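Local coordinates for protein glutathione S-transferase (Pseudomonas protegens, PDB 4IKH) that binds glutathione and probably conjugates it to electrophilic substrates, at residues Ala8-Pro16 with Asp58-Val67. Numbering follows the deposited sequence.
Sequences AFAVTQKWP and DQMTPEFLSV. With GSH (glutathione), chain B.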
loop_
_atom_site.group_PDB
_atom_site.type_symbol
_atom_site.label_atom_id
_atom_site.label_comp_id
_atom_site.label_asym_id
_atom_site.label_seq_id
_atom_site.Cartn_x
_atom_site.Cartn_y
_atom_site.Cartn_z
ATOM N N ALA A 8 15.298 -5.368 -26.661
ATOM C CA ALA A 8 16.068 -4.166 -26.885
ATOM C C ALA A 8 15.936 -3.287 -25.643
ATOM O O ALA A 8 16.086 -2.067 -25.715
ATOM C CB ALA A 8 15.556 -3.442 -28.109
ATOM N N PHE A 9 15.665 -3.916 -24.501
ATOM C CA PHE A 9 15.382 -3.177 -23.271
ATOM C C PHE A 9 16.636 -2.796 -22.490
ATOM O O PHE A 9 17.623 -3.529 -22.480
ATOM C CB PHE A 9 14.416 -3.959 -22.379
ATOM C CG PHE A 9 13.091 -4.241 -23.028
ATOM C CD1 PHE A 9 12.215 -3.206 -23.328
ATOM C CD2 PHE A 9 12.720 -5.541 -23.337
ATOM C CE1 PHE A 9 10.995 -3.466 -23.929
ATOM C CE2 PHE A 9 11.503 -5.808 -23.937
ATOM C CZ PHE A 9 10.640 -4.772 -24.234
ATOM N N ALA A 10 16.576 -1.640 -21.833
ATOM C CA ALA A 10 17.705 -1.113 -21.071
ATOM C C ALA A 10 18.086 -1.987 -19.881
ATOM O O ALA A 10 19.267 -2.167 -19.601
ATOM C CB ALA A 10 17.417 0.307 -20.609
ATOM N N VAL A 11 17.090 -2.519 -19.180
ATOM C CA VAL A 11 17.352 -3.276 -17.953
ATOM C C VAL A 11 18.236 -4.505 -18.207
ATOM O O VAL A 11 19.084 -4.845 -17.377
ATOM C CB VAL A 11 16.042 -3.674 -17.222
ATOM C CG1 VAL A 11 15.198 -4.606 -18.081
ATOM C CG2 VAL A 11 16.345 -4.314 -15.865
ATOM N N THR A 12 18.059 -5.137 -19.368
ATOM C CA THR A 12 18.808 -6.343 -19.726
ATOM C C THR A 12 20.239 -6.042 -20.166
ATOM O O THR A 12 21.012 -6.957 -20.460
ATOM C CB THR A 12 18.106 -7.148 -20.844
ATOM O OG1 THR A 12 17.993 -6.346 -22.027
ATOM C CG2 THR A 12 16.728 -7.589 -20.399
ATOM N N GLN A 13 20.593 -4.764 -20.220
ATOM C CA GLN A 13 21.963 -4.384 -20.531
ATOM C C GLN A 13 22.842 -4.578 -19.298
ATOM O O GLN A 13 24.057 -4.760 -19.411
ATOM C CB GLN A 13 22.026 -2.934 -21.019
ATOM C CG GLN A 13 23.416 -2.486 -21.470
ATOM C CD GLN A 13 23.422 -1.084 -22.053
ATOM O OE1 GLN A 13 22.407 -0.608 -22.563
ATOM N NE2 GLN A 13 24.569 -0.415 -21.977
ATOM N N LYS A 14 22.223 -4.542 -18.121
ATOM C CA LYS A 14 22.939 -4.786 -16.875
ATOM C C LYS A 14 22.631 -6.189 -16.346
ATOM O O LYS A 14 23.492 -6.834 -15.741
ATOM C CB LYS A 14 22.578 -3.733 -15.825
ATOM C CG LYS A 14 23.483 -3.763 -14.603
ATOM C CD LYS A 14 23.147 -2.656 -13.621
ATOM C CE LYS A 14 24.388 -2.207 -12.852
ATOM N NZ LYS A 14 25.116 -3.322 -12.175
ATOM N N TRP A 15 21.407 -6.657 -16.577
ATOM C CA TRP A 15 21.005 -7.992 -16.147
ATOM C C TRP A 15 20.469 -8.817 -17.316
ATOM O O TRP A 15 19.253 -8.960 -17.478
ATOM C CB TRP A 15 19.968 -7.900 -15.023
ATOM C CG TRP A 15 20.506 -7.249 -13.770
ATOM C CD1 TRP A 15 21.330 -7.818 -12.840
ATOM C CD2 TRP A 15 20.258 -5.908 -13.319
ATOM N NE1 TRP A 15 21.609 -6.915 -11.839
ATOM C CE2 TRP A 15 20.965 -5.734 -12.111
ATOM C CE3 TRP A 15 19.510 -4.837 -13.820
ATOM C CZ2 TRP A 15 20.943 -4.534 -11.397
ATOM C CZ3 TRP A 15 19.492 -3.645 -13.109
ATOM C CH2 TRP A 15 20.203 -3.505 -11.912
ATOM N N PRO A 16 21.381 -9.370 -18.135
ATOM C CA PRO A 16 21.006 -10.153 -19.317
ATOM C C PRO A 16 20.385 -11.482 -18.907
ATOM O O PRO A 16 20.853 -12.105 -17.950
ATOM C CB PRO A 16 22.346 -10.395 -20.028
ATOM C CG PRO A 16 23.318 -9.434 -19.401
ATOM C CD PRO A 16 22.842 -9.262 -17.994
ATOM N N ASP A 58 23.115 -0.059 -7.513
ATOM C CA ASP A 58 22.526 -0.595 -8.738
ATOM C C ASP A 58 21.078 -0.155 -8.952
ATOM O O ASP A 58 20.560 -0.221 -10.069
ATOM C CB ASP A 58 22.594 -2.125 -8.748
ATOM C CG ASP A 58 23.985 -2.648 -9.025
ATOM O OD1 ASP A 58 24.845 -1.856 -9.465
ATOM O OD2 ASP A 58 24.215 -3.856 -8.809
ATOM N N GLN A 59 20.424 0.288 -7.883
ATOM C CA GLN A 59 19.023 0.682 -7.971
ATOM C C GLN A 59 18.862 2.119 -8.470
ATOM O O GLN A 59 17.738 2.596 -8.642
ATOM C CB GLN A 59 18.311 0.492 -6.625
ATOM C CG GLN A 59 18.514 1.624 -5.617
ATOM C CD GLN A 59 19.765 1.457 -4.780
ATOM O OE1 GLN A 59 20.745 0.854 -5.217
ATOM N NE2 GLN A 59 19.735 1.988 -3.564
HETATM N N MSE A 60 19.987 2.793 -8.713
HETATM C CA MSE A 60 19.979 4.182 -9.164
HETATM C C MSE A 60 20.363 4.299 -10.639
HETATM O O MSE A 60 20.208 5.358 -11.244
HETATM C CB MSE A 60 20.923 5.027 -8.306
HETATM C CG MSE A 60 20.573 5.023 -6.823
HETATM SE SE MSE A 60 18.860 5.901 -6.470
HETATM C CE MSE A 60 18.635 5.353 -4.604
ATOM N N THR A 61 20.854 3.201 -11.208
ATOM C CA THR A 61 21.246 3.158 -12.615
ATOM C C THR A 61 20.028 3.360 -13.514
ATOM O O THR A 61 18.921 2.941 -13.164
ATOM C CB THR A 61 21.925 1.818 -12.970
ATOM O OG1 THR A 61 20.980 0.743 -12.846
ATOM C CG2 THR A 61 23.117 1.559 -12.049
ATOM N N PRO A 62 20.224 4.022 -14.668
ATOM C CA PRO A 62 19.149 4.223 -15.649
ATOM C C PRO A 62 18.524 2.893 -16.072
ATOM O O PRO A 62 17.321 2.833 -16.347
ATOM C CB PRO A 62 19.881 4.854 -16.832
ATOM C CG PRO A 62 21.036 5.580 -16.208
ATOM C CD PRO A 62 21.467 4.717 -15.053
ATOM N N GLU A 63 19.340 1.843 -16.116
ATOM C CA GLU A 63 18.869 0.509 -16.483
ATOM C C GLU A 63 17.795 -0.014 -15.521
ATOM O O GLU A 63 16.782 -0.570 -15.959
ATOM C CB GLU A 63 20.035 -0.482 -16.561
ATOM C CG GLU A 63 21.030 -0.210 -17.688
ATOM C CD GLU A 63 22.205 0.630 -17.243
ATOM O OE1 GLU A 63 22.018 1.517 -16.386
ATOM O OE2 GLU A 63 23.324 0.400 -17.750
ATOM N N PHE A 64 18.017 0.166 -14.219
ATOM C CA PHE A 64 17.037 -0.275 -13.234
ATOM C C PHE A 64 15.819 0.646 -13.257
ATOM O O PHE A 64 14.681 0.180 -13.190
ATOM C CB PHE A 64 17.647 -0.353 -11.827
ATOM C CG PHE A 64 16.705 -0.910 -10.783
ATOM C CD1 PHE A 64 16.415 -2.271 -10.741
ATOM C CD2 PHE A 64 16.099 -0.071 -9.849
ATOM C CE1 PHE A 64 15.543 -2.787 -9.782
ATOM C CE2 PHE A 64 15.227 -0.578 -8.889
ATOM C CZ PHE A 64 14.949 -1.938 -8.855
ATOM N N LEU A 65 16.059 1.948 -13.388
ATOM C CA LEU A 65 14.977 2.932 -13.391
ATOM C C LEU A 65 13.940 2.703 -14.492
ATOM O O LEU A 65 12.795 3.139 -14.365
ATOM C CB LEU A 65 15.535 4.352 -13.483
ATOM C CG LEU A 65 16.283 4.881 -12.260
ATOM C CD1 LEU A 65 16.638 6.351 -12.436
ATOM C CD2 LEU A 65 15.456 4.679 -10.994
ATOM N N SER A 66 14.334 2.020 -15.565
ATOM C CA SER A 66 13.420 1.759 -16.673
ATOM C C SER A 66 12.314 0.764 -16.304
ATOM O O SER A 66 11.244 0.759 -16.924
ATOM C CB SER A 66 14.186 1.289 -17.917
ATOM O OG SER A 66 15.003 0.160 -17.640
ATOM N N VAL A 67 12.567 -0.080 -15.302
ATOM C CA VAL A 67 11.542 -1.011 -14.837
ATOM C C VAL A 67 10.980 -0.603 -13.470
ATOM O O VAL A 67 9.873 -1.003 -13.100
ATOM C CB VAL A 67 12.048 -2.488 -14.812
ATOM C CG1 VAL A 67 12.532 -2.911 -16.191
ATOM C CG2 VAL A 67 13.149 -2.681 -13.773
HETATM N N1 GSH B . 6.337 -0.122 -1.593
HETATM C CA1 GSH B . 7.494 -0.726 -2.154
HETATM C C1 GSH B . 7.246 -2.181 -2.432
HETATM O O11 GSH B . 6.460 -2.835 -1.689
HETATM O O12 GSH B . 7.820 -2.773 -3.406
HETATM C CB1 GSH B . 8.632 -0.612 -1.196
HETATM C CG1 GSH B . 9.875 -1.205 -1.861
HETATM C CD1 GSH B . 11.109 -0.925 -1.037
HETATM O OE1 GSH B . 11.046 -0.232 -0.043
HETATM N N2 GSH B . 12.388 -1.504 -1.435
HETATM C CA2 GSH B . 13.559 -1.242 -0.661
HETATM C C2 GSH B . 14.541 -0.593 -1.619
HETATM O O2 GSH B . 14.583 -0.988 -2.788
HETATM C CB2 GSH B . 14.151 -2.517 -0.140
HETATM S SG2 GSH B . 13.013 -3.415 0.897
HETATM N N3 GSH B . 15.428 0.476 -1.200
HETATM C CA3 GSH B . 16.354 1.047 -2.156
HETATM C C3 GSH B . 16.394 2.528 -1.993
HETATM O O31 GSH B . 15.444 3.127 -1.422
HETATM O O32 GSH B . 17.382 3.171 -2.433
HETATM O O HOH W 1 14.431 -1.767 -19.713
#
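V11 and V67 form the tightly packed end of this contact, the CG1 methyls of V11 and V67 3.7 Å apart and the two side chains crossing at about a right angle. V11 also lies against the turn of 62-65: V11 CA makes a CA-H...O contact with E63 O at 3.4 Å, and its CB rests on the same oxygen, while E63 CG touches A10 O at 3.3 Å. Further along, W15 enters with the far rim of its indole. W15 CZ3 meets F64 CB at 4.0 Å, while CH2 of the same ring faces D58 O, which lies in the ring plane at its edge. With CG anti to the carbonyl carbon (chi1 -64°), the indole turns one face to its own neighbour K14, whose CG sits over the ring centre. K14 runs on past T61 and bends at its last torsion to bring K14 NZ to D58 OD1 at 3.1 Å, a weak hydrogen bond within a salt bridge. D58 is fixed from elsewhere too, OD1 by T56 OG1 and OD2 by S53 N. A methionine in place of K14 would probably leave the D58 carboxylate without its cationic mate. The side of A10, Q13 and S66 is looser and more exposed, with A10 CB 3.8 Å from S66 OG and Q13 CB 4.4 Å from E63 CG. There S66 OG donates to E63 O, and a water accepts from V11 N and donates to S66 OG. T61, the N-cap of 62-65, takes a weak bond from F64 N through OG1 and donates to D58 O; next to D58, Q59 NE2 binds a glutathione carboxylate oxygen. The N-terminal loop thus packs on helix 62-65 of the thioredoxin-like domain, V11 and F64 both reaching Y26 of strand 23-27, V11 meeting L77 and V67 meeting A75 of strand 75-78.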